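Local structure of chloride intracellular channel Clic (Drosophila melanogaster, 2YV7) at residues F42-F47 / D215-S220; A223-I228 / E244-T249. The protein is a soluble, GST-like member of the CLIC family that might insert into membranes and form chloride channels whose activity depends on pH. All blocks are in the same frame, centred on the assembly; numbering follows the deposited sequence.

In the fold
Contact 1 packs helix 41-55 of the thioredoxin-like N-terminal domain on the short helix 215-220 of the all-helical C-terminal part. It is buried, and its centre is about 6 Å from the centre of the chain. Contact 2 lies further out, its centre about 17 Å from the chain centre. There the start of helix 224-235 meets the tail segment 244-249. The two contact centres are about 17 Å apart. They come in series along the chain, with helices 215-220 and 224-235 following each other, and both contacts have neighbours on helix 173-193. Contact 1 therefore joins the two halves of the GST fold, whereas contact 2 fastens the C-terminal tail to the helical half.

Contact 1: residues F42-F47 / D215-S220; sequences FCQEYF and DAFTQS
This is a buried helix-helix contact across the domain interface of the GST fold. Q44 and F47 of helix 41-55 meet S220 and F217 of helix 215-220. The helix segments run roughly antiparallel, at 143°, with their axes 9.6 Å apart. Q44 has CG anti to its backbone N and an extended chain, which carries the amide across to the other helix. Q44 NE2 gives a hydrogen bond to S220 OG at 3.1 Å, bent to 145° at the hydrogen. Q44 NE2 also comes within 3.5 Å of F217 CE1, with the amide and ring planes turned 46° apart. S220 OG turns back on its own helix, within reach of both A216 O and F217 O. About one turn along from Q44, the F47 ring turns one face to S220. S220 CB makes a CH-pi contact over that face, 3.6 Å from the F47 ring centroid. An alanine in place of Q44 would probably leave S220 OG without this donor and open a gap beside F217. P180 and P222 also touch Q44. The chemistry is thus mixed: Q44 NE2 gives the buried S220 OG a donor from the other domain, while the F47 ring covers S220 CB.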
loop_
_atom_site.group_PDB
_atom_site.type_symbol
_atom_site.label_atom_id
_atom_site.label_comp_id
_atom_site.label_asym_id
_atom_site.label_seq_id
_atom_site.Cartn_x
_atom_site.Cartn_y
_atom_site.Cartn_z
ATOM N N PHE A 42 -0.303 -4.795 -3.627
ATOM C CA PHE A 42 -1.236 -5.719 -2.921
ATOM C C PHE A 42 -0.678 -6.179 -1.600
ATOM O O PHE A 42 -1.360 -6.115 -0.593
ATOM C CB PHE A 42 -1.602 -6.892 -3.800
ATOM C CG PHE A 42 -2.423 -6.484 -4.944
ATOM C CD1 PHE A 42 -3.799 -6.280 -4.794
ATOM C CD2 PHE A 42 -1.790 -6.172 -6.159
ATOM C CE1 PHE A 42 -4.573 -5.828 -5.850
ATOM C CE2 PHE A 42 -2.537 -5.698 -7.227
ATOM C CZ PHE A 42 -3.915 -5.540 -7.096
ATOM N N CYS A 43 0.591 -6.586 -1.579
ATOM C CA CYS A 43 1.224 -6.920 -0.299
ATOM C C CYS A 43 1.111 -5.740 0.644
ATOM O O CYS A 43 0.695 -5.923 1.785
ATOM C CB CYS A 43 2.706 -7.285 -0.524
ATOM S SG CYS A 43 2.909 -8.811 -1.490
ATOM N N GLN A 44 1.415 -4.492 0.211
ATOM C CA GLN A 44 1.411 -3.433 1.183
ATOM C C GLN A 44 -0.017 -3.142 1.702
ATOM O O GLN A 44 -0.236 -2.881 2.897
ATOM C CB GLN A 44 2.128 -2.153 0.627
ATOM C CG GLN A 44 2.348 -1.202 1.823
ATOM C CD GLN A 44 2.923 0.183 1.525
ATOM O OE1 GLN A 44 3.328 0.470 0.415
ATOM N NE2 GLN A 44 2.974 1.040 2.573
ATOM N N GLU A 45 -0.979 -3.189 0.789
ATOM C CA GLU A 45 -2.373 -2.896 1.127
ATOM C C GLU A 45 -2.856 -3.898 2.231
ATOM O O GLU A 45 -3.420 -3.491 3.233
ATOM C CB GLU A 45 -3.280 -3.008 -0.101
ATOM C CG GLU A 45 -4.709 -2.730 0.350
ATOM C CD GLU A 45 -5.750 -2.708 -0.765
ATOM O OE1 GLU A 45 -5.382 -2.724 -1.921
ATOM O OE2 GLU A 45 -6.979 -2.681 -0.475
ATOM N N TYR A 46 -2.627 -5.166 2.002
ATOM C CA TYR A 46 -3.118 -6.214 2.941
ATOM C C TYR A 46 -2.263 -6.259 4.217
ATOM O O TYR A 46 -2.793 -6.495 5.301
ATOM C CB TYR A 46 -3.297 -7.589 2.263
ATOM C CG TYR A 46 -4.163 -7.533 1.020
ATOM C CD1 TYR A 46 -5.188 -6.577 0.913
ATOM C CD2 TYR A 46 -3.892 -8.333 -0.104
ATOM C CE1 TYR A 46 -5.957 -6.446 -0.248
ATOM C CE2 TYR A 46 -4.673 -8.221 -1.250
ATOM C CZ TYR A 46 -5.691 -7.273 -1.311
ATOM O OH TYR A 46 -6.435 -7.141 -2.487
ATOM N N PHE A 47 -0.962 -5.972 4.114
ATOM C CA PHE A 47 -0.113 -5.783 5.294
ATOM C C PHE A 47 -0.741 -4.678 6.144
ATOM O O PHE A 47 -0.920 -4.797 7.332
ATOM C CB PHE A 47 1.301 -5.418 4.771
ATOM C CG PHE A 47 2.429 -5.428 5.799
ATOM C CD1 PHE A 47 2.225 -5.118 7.167
ATOM C CD2 PHE A 47 3.726 -5.662 5.363
ATOM C CE1 PHE A 47 3.317 -5.089 8.082
ATOM C CE2 PHE A 47 4.831 -5.658 6.290
ATOM C CZ PHE A 47 4.610 -5.349 7.639
ATOM N N ASP A 215 1.750 3.936 12.032
ATOM C CA ASP A 215 2.577 2.738 12.152
ATOM C C ASP A 215 2.298 1.711 11.056
ATOM O O ASP A 215 3.225 1.094 10.554
ATOM C CB ASP A 215 2.444 2.094 13.528
ATOM C CG ASP A 215 3.111 2.916 14.627
ATOM O OD1 ASP A 215 4.046 3.723 14.321
ATOM O OD2 ASP A 215 2.663 2.784 15.788
ATOM N N ALA A 216 1.030 1.539 10.686
ATOM C CA ALA A 216 0.667 0.517 9.687
ATOM C C ALA A 216 1.369 0.857 8.387
ATOM O O ALA A 216 1.758 -0.030 7.595
ATOM C CB ALA A 216 -0.831 0.473 9.481
ATOM N N PHE A 217 1.430 2.167 8.116
ATOM C CA PHE A 217 2.110 2.586 6.899
ATOM C C PHE A 217 3.615 2.370 6.977
ATOM O O PHE A 217 4.178 1.713 6.140
ATOM C CB PHE A 217 1.817 4.045 6.560
ATOM C CG PHE A 217 2.505 4.472 5.296
ATOM C CD1 PHE A 217 1.920 4.167 4.044
ATOM C CD2 PHE A 217 3.776 5.070 5.341
ATOM C CE1 PHE A 217 2.563 4.526 2.810
ATOM C CE2 PHE A 217 4.487 5.449 4.118
ATOM C CZ PHE A 217 3.871 5.158 2.833
ATOM N N THR A 218 4.242 2.933 7.991
ATOM C CA THR A 218 5.702 2.951 8.053
ATOM C C THR A 218 6.243 1.515 8.241
ATOM O O THR A 218 7.252 1.130 7.621
ATOM C CB THR A 218 6.215 3.884 9.187
ATOM O OG1 THR A 218 5.996 3.247 10.417
ATOM C CG2 THR A 218 5.526 5.224 9.260
ATOM N N GLN A 219 5.537 0.683 9.020
ATOM C CA GLN A 219 5.926 -0.705 9.148
ATOM C C GLN A 219 5.849 -1.514 7.820
ATOM O O GLN A 219 6.588 -2.487 7.626
ATOM C CB GLN A 219 5.081 -1.383 10.237
ATOM C CG GLN A 219 5.340 -0.836 11.612
ATOM C CD GLN A 219 6.780 -1.079 12.023
ATOM O OE1 GLN A 219 7.235 -2.228 12.085
ATOM N NE2 GLN A 219 7.525 -0.002 12.232
ATOM N N SER A 220 4.955 -1.112 6.894
ATOM C CA SER A 220 4.737 -1.888 5.731
ATOM C C SER A 220 5.387 -1.261 4.483
ATOM O O SER A 220 5.413 -1.838 3.412
ATOM C CB SER A 220 3.217 -2.016 5.509
ATOM O OG SER A 220 2.733 -0.753 5.055
#

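Contact 2: residues A223-I228 / E244-T249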
loop_
_atom_site.group_PDB
_atom_site.type_symbol
_atom_site.label_atom_id
_atom_site.label_comp_id
_atom_site.label_asym_id
_atom_site.label_seq_id
_atom_site.Cartn_x
_atom_site.Cartn_y
_atom_site.Cartn_z
ATOM N N ALA A 223 11.346 0.375 1.201
ATOM C CA ALA A 223 12.342 1.417 0.849
ATOM C C ALA A 223 12.240 1.962 -0.599
ATOM O O ALA A 223 11.920 1.247 -1.564
ATOM C CB ALA A 223 13.767 0.825 1.097
ATOM N N ASP A 224 12.664 3.212 -0.771
ATOM C CA ASP A 224 12.697 3.846 -2.084
ATOM C C ASP A 224 13.383 2.994 -3.102
ATOM O O ASP A 224 12.947 2.889 -4.210
ATOM C CB ASP A 224 13.459 5.174 -2.018
ATOM C CG ASP A 224 12.680 6.270 -1.271
ATOM O OD1 ASP A 224 11.658 6.007 -0.550
ATOM O OD2 ASP A 224 13.079 7.431 -1.458
ATOM N N GLN A 225 14.563 2.461 -2.736
ATOM C CA GLN A 225 15.355 1.679 -3.669
ATOM C C GLN A 225 14.626 0.486 -4.218
ATOM O O GLN A 225 14.830 0.090 -5.357
ATOM C CB GLN A 225 16.659 1.224 -2.944
ATOM C CG GLN A 225 17.622 2.384 -2.555
ATOM C CD GLN A 225 17.190 3.265 -1.389
ATOM O OE1 GLN A 225 16.478 2.841 -0.470
ATOM N NE2 GLN A 225 17.720 4.499 -1.358
ATOM N N ASP A 226 13.776 -0.121 -3.400
ATOM C CA ASP A 226 12.988 -1.254 -3.783
ATOM C C ASP A 226 11.819 -0.849 -4.677
ATOM O O ASP A 226 11.506 -1.551 -5.598
ATOM C CB ASP A 226 12.538 -1.986 -2.494
ATOM C CG ASP A 226 13.745 -2.581 -1.720
ATOM O OD1 ASP A 226 14.526 -3.267 -2.400
ATOM O OD2 ASP A 226 13.923 -2.298 -0.515
ATOM N N ILE A 227 11.155 0.269 -4.376
ATOM C CA ILE A 227 10.117 0.783 -5.295
ATOM C C ILE A 227 10.745 1.062 -6.667
ATOM O O ILE A 227 10.292 0.583 -7.721
ATOM C CB ILE A 227 9.430 2.076 -4.695
ATOM C CG1 ILE A 227 8.573 1.720 -3.482
ATOM C CG2 ILE A 227 8.531 2.726 -5.803
ATOM C CD1 ILE A 227 8.169 2.893 -2.554
ATOM N N ILE A 228 11.856 1.809 -6.670
ATOM C CA ILE A 228 12.567 2.078 -7.930
ATOM C C ILE A 228 13.014 0.824 -8.705
ATOM O O ILE A 228 12.766 0.708 -9.907
ATOM C CB ILE A 228 13.820 2.955 -7.617
ATOM C CG1 ILE A 228 13.322 4.286 -7.057
ATOM C CG2 ILE A 228 14.717 3.122 -8.842
ATOM C CD1 ILE A 228 14.525 5.181 -6.618
ATOM N N GLU A 244 23.119 -2.729 -5.221
ATOM C CA GLU A 244 22.822 -3.688 -4.153
ATOM C C GLU A 244 23.360 -3.250 -2.783
ATOM O O GLU A 244 22.906 -3.734 -1.745
ATOM C CB GLU A 244 23.352 -5.093 -4.499
ATOM C CG GLU A 244 22.465 -6.237 -3.944
ATOM C CD GLU A 244 23.233 -7.451 -3.366
ATOM O OE1 GLU A 244 24.489 -7.512 -3.486
ATOM O OE2 GLU A 244 22.560 -8.348 -2.784
ATOM N N LEU A 245 24.345 -2.356 -2.786
ATOM C CA LEU A 245 24.915 -1.824 -1.551
ATOM C C LEU A 245 24.353 -0.462 -1.147
ATOM O O LEU A 245 24.887 0.155 -0.220
ATOM C CB LEU A 245 26.446 -1.682 -1.679
ATOM C CG LEU A 245 27.386 -2.882 -1.850
ATOM C CD1 LEU A 245 28.837 -2.432 -1.647
ATOM C CD2 LEU A 245 27.041 -4.068 -0.927
ATOM N N GLU A 246 23.320 0.033 -1.851
ATOM C CA GLU A 246 22.709 1.320 -1.506
ATOM C C GLU A 246 21.885 1.054 -0.252
ATOM O O GLU A 246 21.077 0.120 -0.237
ATOM C CB GLU A 246 21.837 1.856 -2.646
ATOM C CG GLU A 246 21.475 3.336 -2.534
ATOM C CD GLU A 246 20.579 3.840 -3.674
ATOM O OE1 GLU A 246 20.530 3.225 -4.788
ATOM O OE2 GLU A 246 19.909 4.872 -3.428
ATOM N N THR A 247 22.160 1.814 0.804
ATOM C CA THR A 247 21.481 1.640 2.081
ATOM C C THR A 247 20.029 2.133 1.885
ATOM O O THR A 247 19.820 3.193 1.288
ATOM C CB THR A 247 22.215 2.353 3.228
ATOM O OG1 THR A 247 23.421 1.621 3.548
ATOM C CG2 THR A 247 21.341 2.418 4.510
ATOM N N PRO A 248 19.054 1.318 2.311
ATOM C CA PRO A 248 17.645 1.715 2.119
ATOM C C PRO A 248 17.314 3.055 2.728
ATOM O O PRO A 248 17.698 3.334 3.871
ATOM C CB PRO A 248 16.837 0.635 2.848
ATOM C CG PRO A 248 17.809 -0.365 3.407
ATOM C CD PRO A 248 19.188 -0.030 2.911
ATOM N N THR A 249 16.598 3.898 1.979
ATOM C CA THR A 249 16.097 5.135 2.567
ATOM C C THR A 249 14.617 5.224 2.272
ATOM O O THR A 249 14.148 4.481 1.448
ATOM C CB THR A 249 16.775 6.341 1.979
ATOM O OG1 THR A 249 16.726 6.257 0.544
ATOM C CG2 THR A 249 18.255 6.369 2.471
HETATM O O HOH W 1 15.223 8.171 -0.125
#
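Q225 sets its CG anti to its carbonyl carbon, and a bend at chi2 (73°) turns the amide onto the tail at T249. T249 OG1 sits between its own backbone N and carbonyl carbon, at chi1 50°, where it meets that amide. The Q225 amide is gripped at both ends. Q225 OE1 accepts from T249 N at 2.7 Å. Q225 NE2 donates to T249 OG1 at 2.8 Å, almost in the amide plane. Q225 NE2 also donates to E246 OE2 at 3.0 Å, reaching that oxygen from above the carboxylate plane. These three bonds fix the rotation of the amide, and the negative E246 would probably polarise its NH2 group. Beside them, D224 N donates to T249 O at 3.0 Å, with the donor nearly along the C=O axis. D224 OD2 is hydrogen-bonded to T251 OG1 and accepts from a water. A223 CB rests on P248 CB at 3.5 Å, a small apolar patch beside the polar bonds. A223 is at the N-cap position of helix 224-235. The arrangement is a helix start holding an irregular tail: T249 O takes up the first-turn N-H of D224, and the Q225 amide clasps T249 through its backbone N and OG1, on the helical C-terminal domain of a GST fold.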